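PDB 2BBD: coat protein, which builds the icosahedral shell of an archaeal virus that infects Sulfolobus, as its major capsid protein. Local coordinates for residues K32-L37 with Y151-Y156. Residues are numbered along the deposited sequence; the frame is centred on the assembly and turned at random.
Sequences KIRVQL and YITITY
Lys32 crosses Thr155 at a slant: CG, set between the backbone N and the carbonyl carbon (chi1 77°), lies 3.4 Å from Thr155 OG1. The chain then runs extended until it bends at chi4 (69°), where NZ meets a water at 2.7 Å; lysine is long enough to reach both this water and Glu117, a salt-bridge partner shared with Arg34. The water donates to Thr153 O and also bonds Thr155 OG1. At the next hydrogen-bonded pair on this face, Arg34 CB rests 3.9 Å from Thr153 CB. Gln36 repeats the water bridge: NE2 donates to a second water, which bonds Tyr151 O and Thr153 OG1. Threonine, beta-branched, offers a small hydroxyl for both water and next strand: Thr155 OG1 bonds Thr5 OG1, and Thr153 OG1 bonds Thr7 OG1. Antiparallel strands 29-43 and 145-158 lie inside a sheet of one of two jelly rolls expected of a double jelly-roll capsid protein, 145-158 bordered by 2-13 and 29-43 by 108-123. Hydrogen-bonded pairs turn polar side chains, and Tyr151, to one face; Ile33, Val35, Ile152 and Ile154, all buried and branched as suits strands, make the other apolar. There Ile152 CG2 lies 4.2 Å from Ile33 CG2, and its CD1 3.9 Å from Val35 CG2.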
loop_
_atom_site.group_PDB
_atom_site.type_symbol
_atom_site.label_atom_id
_atom_site.label_comp_id
_atom_site.label_asym_id
_atom_site.label_seq_id
_atom_site.Cartn_x
_atom_site.Cartn_y
_atom_site.Cartn_z
ATOM N N LYS A 32 6.062 12.948 2.197
ATOM C CA LYS A 32 6.256 11.526 1.985
ATOM C C LYS A 32 7.498 10.932 2.636
ATOM O O LYS A 32 8.403 11.642 3.073
ATOM C CB LYS A 32 6.237 11.191 0.485
ATOM C CG LYS A 32 7.486 11.520 -0.308
ATOM C CD LYS A 32 7.375 10.917 -1.724
ATOM C CE LYS A 32 8.590 11.229 -2.603
ATOM N NZ LYS A 32 9.828 10.527 -2.155
ATOM N N ILE A 33 7.503 9.610 2.724
ATOM C CA ILE A 33 8.616 8.879 3.290
ATOM C C ILE A 33 9.009 7.789 2.308
ATOM O O ILE A 33 8.166 7.036 1.825
ATOM C CB ILE A 33 8.241 8.220 4.632
ATOM C CG1 ILE A 33 7.909 9.300 5.671
ATOM C CG2 ILE A 33 9.377 7.333 5.108
ATOM C CD1 ILE A 33 7.317 8.739 6.964
ATOM N N ARG A 34 10.293 7.712 2.005
ATOM C CA ARG A 34 10.789 6.698 1.093
ATOM C C ARG A 34 11.641 5.695 1.858
ATOM O O ARG A 34 12.436 6.069 2.728
ATOM C CB ARG A 34 11.627 7.337 -0.012
ATOM C CG ARG A 34 12.375 6.323 -0.858
ATOM C CD ARG A 34 13.333 6.998 -1.825
ATOM N NE ARG A 34 12.637 7.700 -2.894
ATOM C CZ ARG A 34 13.244 8.465 -3.797
ATOM N NH1 ARG A 34 14.564 8.624 -3.749
ATOM N NH2 ARG A 34 12.539 9.059 -4.752
ATOM N N VAL A 35 11.454 4.422 1.530
ATOM C CA VAL A 35 12.191 3.332 2.143
ATOM C C VAL A 35 12.887 2.550 1.028
ATOM O O VAL A 35 12.251 2.164 0.043
ATOM C CB VAL A 35 11.245 2.361 2.908
ATOM C CG1 VAL A 35 12.036 1.180 3.443
ATOM C CG2 VAL A 35 10.544 3.084 4.063
ATOM N N GLN A 36 14.193 2.340 1.169
ATOM C CA GLN A 36 14.946 1.564 0.189
ATOM C C GLN A 36 15.734 0.471 0.899
ATOM O O GLN A 36 16.523 0.751 1.818
ATOM C CB GLN A 36 15.913 2.448 -0.605
ATOM C CG GLN A 36 15.268 3.623 -1.316
ATOM C CD GLN A 36 16.294 4.567 -1.924
ATOM O OE1 GLN A 36 16.675 4.429 -3.090
ATOM N NE2 GLN A 36 16.760 5.523 -1.130
ATOM N N LEU A 37 15.490 -0.774 0.497
ATOM C CA LEU A 37 16.196 -1.920 1.048
ATOM C C LEU A 37 17.287 -2.148 0.013
ATOM O O LEU A 37 17.014 -2.565 -1.111
ATOM C CB LEU A 37 15.265 -3.135 1.149
ATOM C CG LEU A 37 15.916 -4.446 1.611
ATOM C CD1 LEU A 37 16.502 -4.256 3.000
ATOM C CD2 LEU A 37 14.880 -5.588 1.616
ATOM N N TYR A 151 17.283 2.235 4.050
ATOM C CA TYR A 151 17.614 3.650 3.994
ATOM C C TYR A 151 16.296 4.417 3.983
ATOM O O TYR A 151 15.392 4.114 3.198
ATOM C CB TYR A 151 18.418 3.965 2.732
ATOM C CG TYR A 151 19.756 3.281 2.713
ATOM C CD1 TYR A 151 19.846 1.907 2.510
ATOM C CD2 TYR A 151 20.934 3.998 2.948
ATOM C CE1 TYR A 151 21.072 1.255 2.542
ATOM C CE2 TYR A 151 22.173 3.356 2.985
ATOM C CZ TYR A 151 22.231 1.984 2.782
ATOM O OH TYR A 151 23.438 1.331 2.829
ATOM N N ILE A 152 16.192 5.405 4.865
ATOM C CA ILE A 152 14.985 6.201 4.992
ATOM C C ILE A 152 15.164 7.604 4.423
ATOM O O ILE A 152 16.113 8.305 4.771
ATOM C CB ILE A 152 14.581 6.327 6.465
ATOM C CG1 ILE A 152 14.507 4.941 7.107
ATOM C CG2 ILE A 152 13.268 7.092 6.581
ATOM C CD1 ILE A 152 13.519 3.965 6.436
ATOM N N THR A 153 14.254 8.014 3.544
ATOM C CA THR A 153 14.345 9.344 2.956
ATOM C C THR A 153 13.026 10.082 3.153
ATOM O O THR A 153 11.960 9.574 2.838
ATOM C CB THR A 153 14.685 9.270 1.475
ATOM O OG1 THR A 153 15.955 8.630 1.320
ATOM C CG2 THR A 153 14.767 10.654 0.882
ATOM N N ILE A 154 13.102 11.291 3.681
ATOM C CA ILE A 154 11.890 12.040 3.958
ATOM C C ILE A 154 11.725 13.291 3.117
ATOM O O ILE A 154 12.669 14.063 2.926
ATOM C CB ILE A 154 11.846 12.405 5.459
ATOM C CG1 ILE A 154 11.965 11.123 6.281
ATOM C CG2 ILE A 154 10.545 13.132 5.808
ATOM C CD1 ILE A 154 12.285 11.363 7.716
ATOM N N THR A 155 10.522 13.470 2.587
ATOM C CA THR A 155 10.224 14.660 1.814
ATOM C C THR A 155 9.432 15.577 2.749
ATOM O O THR A 155 8.359 15.215 3.223
ATOM C CB THR A 155 9.382 14.345 0.567
ATOM O OG1 THR A 155 10.148 13.554 -0.352
ATOM C CG2 THR A 155 8.970 15.640 -0.116
ATOM N N TYR A 156 9.990 16.750 3.033
ATOM C CA TYR A 156 9.345 17.713 3.917
ATOM C C TYR A 156 8.767 18.873 3.144
ATOM O O TYR A 156 8.998 19.024 1.951
ATOM C CB TYR A 156 10.348 18.308 4.911
ATOM C CG TYR A 156 10.841 17.370 5.975
ATOM C CD1 TYR A 156 12.111 16.811 5.902
ATOM C CD2 TYR A 156 10.053 17.073 7.080
ATOM C CE1 TYR A 156 12.589 15.981 6.912
ATOM C CE2 TYR A 156 10.515 16.244 8.091
ATOM C CZ TYR A 156 11.782 15.701 8.002
ATOM O OH TYR A 156 12.226 14.859 8.992
HETATM O O HOH W 1 10.784 10.973 0.287
HETATM O O HOH W 2 15.464 6.093 0.973
#